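Local coordinates for protein putative gamma-glutamylcyclotransferase YkqA (Bacillus subtilis, PDB 2QIK) that is a putative gamma-glutamylcyclotransferase that probably releases cyclised glutamate from gamma-glutamyl substrates, at residues Leu11-Glu15 / Lys16-Leu20; His69-Asp72 / Gln73-Gly77; Tyr200-Arg204 / Glu205-Ser209. All coordinates share one frame; numbering follows the deposited sequence.

Interaction 1 (Leu11-Glu15 / Lys16-Leu20); sequences LRKHE and KNHHL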
# COMPACT_ATOMS: atom_id res chain seq x y z
N LEU A 11 16.67 -1.69 -0.71
CA LEU A 11 16.36 -2.96 -1.39
C LEU A 11 14.92 -3.07 -1.84
O LEU A 11 14.60 -4.02 -2.54
CB LEU A 11 16.70 -4.12 -0.52
CG LEU A 11 18.18 -4.32 -0.18
CD1 LEU A 11 18.34 -5.43 0.88
CD2 LEU A 11 18.95 -4.63 -1.42
N ARG A 12 14.04 -2.15 -1.41
CA ARG A 12 12.67 -2.22 -1.85
C ARG A 12 12.58 -2.00 -3.38
O ARG A 12 13.48 -1.42 -4.01
CB ARG A 12 11.75 -1.19 -1.14
CG ARG A 12 11.52 -1.56 0.33
CD ARG A 12 10.58 -0.56 1.01
NE ARG A 12 9.25 -0.65 0.43
CZ ARG A 12 8.24 0.05 0.85
NH1 ARG A 12 8.31 0.85 1.89
NH2 ARG A 12 7.08 -0.00 0.23
N LYS A 13 11.47 -2.42 -3.95
CA LYS A 13 11.29 -2.31 -5.39
C LYS A 13 11.47 -0.88 -5.80
O LYS A 13 11.00 0.03 -5.13
CB LYS A 13 9.89 -2.86 -5.77
CG LYS A 13 9.70 -3.14 -7.22
CD LYS A 13 8.21 -3.59 -7.45
CE LYS A 13 8.09 -4.19 -8.81
NZ LYS A 13 6.66 -4.62 -9.07
N HIS A 14 12.11 -0.64 -6.93
CA HIS A 14 12.32 0.66 -7.47
C HIS A 14 13.19 1.57 -6.61
O HIS A 14 13.23 2.81 -6.83
CB HIS A 14 11.01 1.42 -7.78
CG HIS A 14 10.08 0.62 -8.60
ND1 HIS A 14 8.78 0.32 -8.32
CD2 HIS A 14 10.36 -0.01 -9.76
CE1 HIS A 14 8.30 -0.47 -9.27
NE2 HIS A 14 9.23 -0.66 -10.17
N GLU A 15 14.01 0.98 -5.76
CA GLU A 15 15.00 1.76 -5.01
C GLU A 15 16.39 1.35 -5.52
O GLU A 15 16.58 0.37 -6.25
CB GLU A 15 14.90 1.40 -3.53
CG GLU A 15 13.55 1.74 -2.91
CD GLU A 15 13.28 3.20 -2.66
OE1 GLU A 15 14.03 4.10 -3.07
OE2 GLU A 15 12.27 3.44 -1.96
N LYS A 16 17.39 2.19 -5.16
CA LYS A 16 18.68 2.13 -5.83
C LYS A 16 19.41 0.82 -5.70
O LYS A 16 20.24 0.47 -6.55
CB LYS A 16 19.55 3.27 -5.38
CG LYS A 16 19.93 3.24 -3.95
CD LYS A 16 20.77 4.43 -3.59
CE LYS A 16 21.14 4.42 -2.10
NZ LYS A 16 21.96 5.58 -1.71
N ASN A 17 19.18 0.06 -4.65
CA ASN A 17 19.86 -1.26 -4.50
C ASN A 17 19.02 -2.47 -4.82
O ASN A 17 19.44 -3.60 -4.57
CB ASN A 17 20.57 -1.37 -3.13
CG ASN A 17 21.68 -0.32 -2.97
OD1 ASN A 17 22.43 -0.09 -3.90
ND2 ASN A 17 21.78 0.23 -1.80
N HIS A 18 17.82 -2.26 -5.35
CA HIS A 18 16.91 -3.38 -5.55
C HIS A 18 17.48 -4.43 -6.50
O HIS A 18 17.18 -5.61 -6.35
CB HIS A 18 15.59 -2.87 -6.04
CG HIS A 18 14.55 -3.92 -6.20
ND1 HIS A 18 14.01 -4.60 -5.14
CD2 HIS A 18 14.00 -4.46 -7.30
CE1 HIS A 18 13.13 -5.48 -5.60
NE2 HIS A 18 13.12 -5.43 -6.91
N HIS A 19 18.32 -4.00 -7.44
CA HIS A 19 18.91 -4.93 -8.38
C HIS A 19 19.71 -6.03 -7.70
O HIS A 19 19.88 -7.10 -8.29
CB HIS A 19 19.81 -4.21 -9.39
CG HIS A 19 20.97 -3.57 -8.77
ND1 HIS A 19 20.97 -2.30 -8.25
CD2 HIS A 19 22.25 -4.03 -8.64
CE1 HIS A 19 22.16 -2.02 -7.76
NE2 HIS A 19 22.95 -3.05 -7.94
N LEU A 20 20.20 -5.81 -6.48
CA LEU A 20 20.87 -6.86 -5.74
C LEU A 20 20.07 -8.08 -5.45
O LEU A 20 20.63 -9.16 -5.27
CB LEU A 20 21.51 -6.32 -4.48
CG LEU A 20 22.56 -5.24 -4.56
CD1 LEU A 20 22.94 -4.68 -3.16
CD2 LEU A 20 23.81 -5.72 -5.25
O HOH W 1 17.99 -1.18 -8.37
O HOH W 2 16.67 4.68 -3.96
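The imidazole of His-18 turns back against Leu-11 and Lys-13, pinning the two halves of the loop together. Its ND1 donates to the carbonyl of Leu-11, with His-18 ND1 and Leu-11 O 2.7 Å apart and an almost straight N-H...O angle of 174°. The acceptor sits in the plane of the ring, whereas the ring nitrogen approaches from above the plane of the Leu-11 carbonyl. One ring face takes a CH-pi contact from Lys-13, whose CA stands 3.6 Å from the His-18 centroid, almost on the ring normal. Turning CG anti to the backbone N (chi1 -177°) is what lays the imidazole against the preceding turn. With an alanine in place of this histidine, Leu-11 O would probably lose its donor and the backbone at Lys-13 its flat neighbour, freeing the turn to shift. Leu-11 also reaches forward: its CD2 lies 3.4 Å from Asn-17 O, a nonpolar branch against a carbonyl, and touches Leu-20 CB more distantly.

Glu-15 serves through both backbone and side chain. Its O accepts His-18 N at 3.0 Å, closing a type I turn directly after the type II turn from Arg-12 to Glu-15. The side chain bends at chi2 (-74°), and OE1 receives a water, 2.8 Å away, which in turn accepts Lys-16 N; OE2 accepts a hydrogen bond from Gln-119. These consecutive turns continue from Tyr-8 to Leu-11, inferred by similarity to bind substrate in gamma-glutamylcyclotransferases, and His-18 holds the last of these residues through its carbonyl.

Interaction 2 (His69-Asp72 / Gln73-Gly77); sequences HKLD and QFFQG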
# COMPACT_ATOMS: atom_id res chain seq x y z
N HIS A 69 24.37 -14.04 0.36
CA HIS A 69 25.79 -13.70 0.37
C HIS A 69 26.11 -12.33 -0.20
O HIS A 69 26.93 -11.59 0.33
CB HIS A 69 26.65 -14.72 -0.39
CG HIS A 69 26.81 -16.04 0.29
ND1 HIS A 69 26.55 -17.29 -0.25
CD2 HIS A 69 27.15 -16.29 1.59
CE1 HIS A 69 26.77 -18.24 0.66
NE2 HIS A 69 27.14 -17.63 1.78
N LYS A 70 25.47 -12.01 -1.35
CA LYS A 70 25.68 -10.74 -2.02
C LYS A 70 25.32 -9.60 -1.06
O LYS A 70 25.97 -8.57 -1.00
CB LYS A 70 24.92 -10.64 -3.36
CG LYS A 70 25.47 -11.51 -4.37
CD LYS A 70 24.59 -11.82 -5.50
CE LYS A 70 24.59 -10.81 -6.40
NZ LYS A 70 23.56 -10.95 -7.49
N LEU A 71 24.18 -9.74 -0.41
CA LEU A 71 23.75 -8.72 0.56
C LEU A 71 24.68 -8.61 1.76
O LEU A 71 25.03 -7.51 2.20
CB LEU A 71 22.31 -9.00 1.04
CG LEU A 71 21.26 -8.98 -0.07
CD1 LEU A 71 19.88 -9.22 0.57
CD2 LEU A 71 21.25 -7.74 -0.89
N ASP A 72 25.10 -9.74 2.34
CA ASP A 72 26.06 -9.72 3.36
C ASP A 72 27.32 -8.93 3.00
O ASP A 72 27.85 -8.15 3.79
CB ASP A 72 26.48 -11.13 3.73
CG ASP A 72 25.45 -11.97 4.37
OD1 ASP A 72 24.46 -11.45 4.96
OD2 ASP A 72 25.63 -13.22 4.45
N GLN A 73 27.79 -9.15 1.79
CA GLN A 73 29.00 -8.47 1.33
C GLN A 73 28.78 -7.01 1.03
O GLN A 73 29.71 -6.21 1.28
CB GLN A 73 29.58 -9.12 0.09
CG GLN A 73 30.09 -10.48 0.30
CD GLN A 73 30.49 -11.16 -1.00
OE1 GLN A 73 30.34 -12.38 -1.08
NE2 GLN A 73 31.02 -10.42 -1.97
N PHE A 74 27.63 -6.63 0.47
CA PHE A 74 27.36 -5.24 0.11
C PHE A 74 27.20 -4.36 1.35
O PHE A 74 27.71 -3.24 1.41
CB PHE A 74 26.18 -5.19 -0.83
CG PHE A 74 26.00 -3.86 -1.47
CD1 PHE A 74 26.66 -3.56 -2.64
CD2 PHE A 74 25.18 -2.93 -0.90
CE1 PHE A 74 26.51 -2.38 -3.25
CE2 PHE A 74 25.03 -1.67 -1.51
CZ PHE A 74 25.69 -1.40 -2.66
N PHE A 75 26.41 -4.88 2.30
CA PHE A 75 26.03 -4.13 3.50
C PHE A 75 27.01 -4.25 4.66
O PHE A 75 26.74 -4.83 5.67
CB PHE A 75 24.59 -4.50 3.94
CG PHE A 75 23.55 -3.99 3.00
CD1 PHE A 75 23.05 -4.74 1.92
CD2 PHE A 75 23.09 -2.73 3.16
CE1 PHE A 75 22.16 -4.24 1.02
CE2 PHE A 75 22.15 -2.25 2.28
CZ PHE A 75 21.71 -3.01 1.21
N GLN A 76 28.21 -3.76 4.41
CA GLN A 76 29.26 -3.80 5.45
C GLN A 76 28.82 -3.03 6.67
O GLN A 76 28.19 -1.99 6.59
CB GLN A 76 30.59 -3.23 4.81
CG GLN A 76 31.14 -4.25 3.79
CD GLN A 76 32.34 -3.78 2.99
OE1 GLN A 76 32.45 -2.59 2.66
NE2 GLN A 76 33.26 -4.71 2.71
N GLY A 77 29.10 -3.55 7.86
CA GLY A 77 28.61 -2.87 9.08
C GLY A 77 27.16 -3.18 9.46
O GLY A 77 26.70 -2.74 10.52
O HOH W 3 26.86 -7.73 6.31
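Leu-71 and Phe-75, one helical turn apart, form the tight side of this contact. Phe-75 N donates to Leu-71 O at 3.0 Å with an N-H...O angle of 167°, and the same oxygen lies in the plane of the Phe-75 ring, at its edge, 3.4 Å from CD1. Side by side and pointing the same way, the two side chains meet where Leu-71 CD2 comes 4.1 Å from Phe-75 CE1. Phe-75 has its CG beside the backbone N (chi1 -71°), which keeps the ring near that carbonyl; Thr-10 and the ring of Tyr-78, edge-to-face, pack on it from elsewhere in the chain.

The helix ends here: Phe-74 N still reaches Lys-70 O at 2.9 Å, but Phe-75 leaves helical angles and becomes the centre of an inverse gamma turn, with a weak bond from Gln-76 N to Phe-74 O. A water lies 2.7 Å from Asp-72 O, near Phe-75 O as well, where the chain leaves the helix, while the carboxylate of Asp-72 turns to Tyr-97 and Lys-80.

The solvent side is looser. Gln-73 N keeps its helical bond to His-69 O, and Gln-73 CG rests 3.3 Å from that oxygen, yet the side chains themselves come no nearer than 4.4 Å, between Gln-73 OE1 and His-69 CB. Beyond CG the side chain of Gln-73 is extended and lies on the exposed flank of the helix.

Interaction 3 (Tyr200-Arg204 / Glu205-Ser209); sequences YLYKR and EGVES
A Schellman motif closes helix 198-204, and Tyr-202 and Val-207 meet across it. Val-207 N donates back to Tyr-202 O at 3.0 Å, nearly straight (172°) and in the carbonyl plane. Inside that bond Gly-206 N reaches Lys-203 O at 3.1 Å, coming from well above the plane of the Lys-203 carbonyl. Gly-206 has positive phi (60°) and turns the chain away from the helix axis; a side chain at this position would also be crowded by Ser-209 OG. Just before the reversal, Glu-205 N makes a last ordinary helical bond to Leu-201 O.

The motif brings the side chains of Tyr-202 and Val-207 together, the apolar contact that commonly accompanies it. Both branches of the valine are used. CG2 stands over one face of the Tyr-202 ring, offset toward its rim and 4.3 Å from the centroid in a CH-pi contact, while CG1 lies 3.7 Å from CD2 of the same ring. Val-207 has CG1 anti to its backbone N (chi1 168°), an orientation that lays both methyls against the same face of the tyrosine. Pro-214 touches both residues, and Tyr-202 OH bonds to Glu-117. Tyr-202 O also receives a water, 2.9 Å away, that accepts Glu-208 N, so two donors hold this carbonyl.

Glu-205 bends back over the helix end, its CG 3.1 Å from Leu-201 O, and its OE2 is hydrogen-bonded to a citric acid molecule, probably from the crystallisation liquor. On the helix itself, Arg-204 NH1 donates to Tyr-200 OH at 3.0 Å, and NH2 to Ser-135. Chain reversal at a glycine with an apolar pair across it is the classic Schellman ending, here leading from helix 198-204 toward strand 212-221.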
# COMPACT_ATOMS: atom_id res chain seq x y z
N TYR A 200 -5.08 16.52 1.85
CA TYR A 200 -6.53 16.27 1.81
C TYR A 200 -6.74 14.75 1.88
O TYR A 200 -7.59 14.26 2.62
CB TYR A 200 -7.12 16.83 0.50
CG TYR A 200 -8.49 16.26 0.22
CD1 TYR A 200 -9.58 16.72 0.91
CD2 TYR A 200 -8.66 15.22 -0.63
CE1 TYR A 200 -10.81 16.14 0.76
CE2 TYR A 200 -9.86 14.65 -0.82
CZ TYR A 200 -10.96 15.10 -0.13
OH TYR A 200 -12.21 14.51 -0.34
N LEU A 201 -6.00 13.99 1.07
CA LEU A 201 -6.17 12.53 1.08
C LEU A 201 -5.79 11.92 2.42
O LEU A 201 -6.45 11.01 2.90
CB LEU A 201 -5.45 11.89 -0.05
CG LEU A 201 -5.95 12.21 -1.46
CD1 LEU A 201 -5.02 11.68 -2.52
CD2 LEU A 201 -7.33 11.62 -1.65
N TYR A 202 -4.69 12.40 3.02
CA TYR A 202 -4.28 11.90 4.31
C TYR A 202 -5.36 12.09 5.36
O TYR A 202 -5.60 11.23 6.22
CB TYR A 202 -2.98 12.50 4.80
CG TYR A 202 -1.71 11.84 4.35
CD1 TYR A 202 -1.51 11.42 3.06
CD2 TYR A 202 -0.67 11.61 5.26
CE1 TYR A 202 -0.32 10.80 2.69
CE2 TYR A 202 0.52 11.03 4.88
CZ TYR A 202 0.69 10.60 3.61
OH TYR A 202 1.85 10.00 3.17
N LYS A 203 -6.06 13.22 5.30
CA LYS A 203 -7.17 13.47 6.24
C LYS A 203 -8.35 12.60 5.92
O LYS A 203 -8.94 11.97 6.82
CB LYS A 203 -7.50 14.98 6.21
CG LYS A 203 -8.69 15.32 7.12
CD LYS A 203 -9.17 16.77 7.03
CE LYS A 203 -10.52 17.03 7.73
NZ LYS A 203 -11.18 18.25 7.18
N ARG A 204 -8.75 12.55 4.65
CA ARG A 204 -9.90 11.71 4.27
C ARG A 204 -9.72 10.26 4.67
O ARG A 204 -10.64 9.58 5.04
CB ARG A 204 -10.11 11.84 2.76
CG ARG A 204 -11.28 11.09 2.26
CD ARG A 204 -11.62 11.41 0.83
NE ARG A 204 -12.65 10.53 0.29
CZ ARG A 204 -13.34 10.76 -0.81
NH1 ARG A 204 -13.24 11.93 -1.43
NH2 ARG A 204 -14.15 9.86 -1.27
N GLU A 205 -8.49 9.79 4.57
CA GLU A 205 -8.15 8.38 4.85
C GLU A 205 -7.72 8.14 6.28
O GLU A 205 -7.35 7.03 6.65
CB GLU A 205 -7.04 7.89 3.89
CG GLU A 205 -7.43 8.09 2.45
CD GLU A 205 -8.45 7.22 1.95
OE1 GLU A 205 -8.97 6.35 2.67
OE2 GLU A 205 -8.57 7.25 0.67
N GLY A 206 -7.80 9.15 7.15
CA GLY A 206 -7.54 8.90 8.55
C GLY A 206 -6.15 8.38 8.83
O GLY A 206 -5.94 7.58 9.74
N VAL A 207 -5.15 8.89 8.12
CA VAL A 207 -3.79 8.44 8.31
C VAL A 207 -3.30 8.69 9.73
O VAL A 207 -2.71 7.83 10.35
CB VAL A 207 -2.83 9.05 7.29
CG1 VAL A 207 -1.37 8.83 7.63
CG2 VAL A 207 -3.19 8.52 5.88
N GLU A 208 -3.59 9.87 10.25
CA GLU A 208 -3.13 10.20 11.58
C GLU A 208 -3.77 9.39 12.68
O GLU A 208 -3.18 9.22 13.74
CB GLU A 208 -3.33 11.71 11.85
CG GLU A 208 -2.71 12.20 13.17
CD GLU A 208 -3.08 13.60 13.62
OE1 GLU A 208 -4.18 14.12 13.27
OE2 GLU A 208 -2.27 14.11 14.46
N SER A 209 -4.98 8.93 12.46
CA SER A 209 -5.62 8.04 13.41
C SER A 209 -5.44 6.57 13.16
O SER A 209 -6.13 5.74 13.77
CB SER A 209 -7.12 8.35 13.49
OG SER A 209 -7.74 8.17 12.23
O HOH W 4 -5.07 12.00 8.96

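Overall arrangement
Interactions 1 and 2 belong together. Their centres are 14 Å apart and they touch: Leu-20 CD1 packs on Phe-74 CG at 3.6 Å, and Leu-11 CD2 meets Leu-71 CD2 at 3.9 Å. The loop after strand 3-7 thus rests on the end of helix 65-74, which leads on to strand 79-87; both strands belong to one five-stranded antiparallel sheet, and the packing includes Leu-11 of the predicted substrate site. Interaction 3 comes last along the chain, in the second AIG2-like region and on the opposite side of the chain's centre, its centre about 28 Å from that of interaction 1 and 38 Å from that of interaction 2, touching neither.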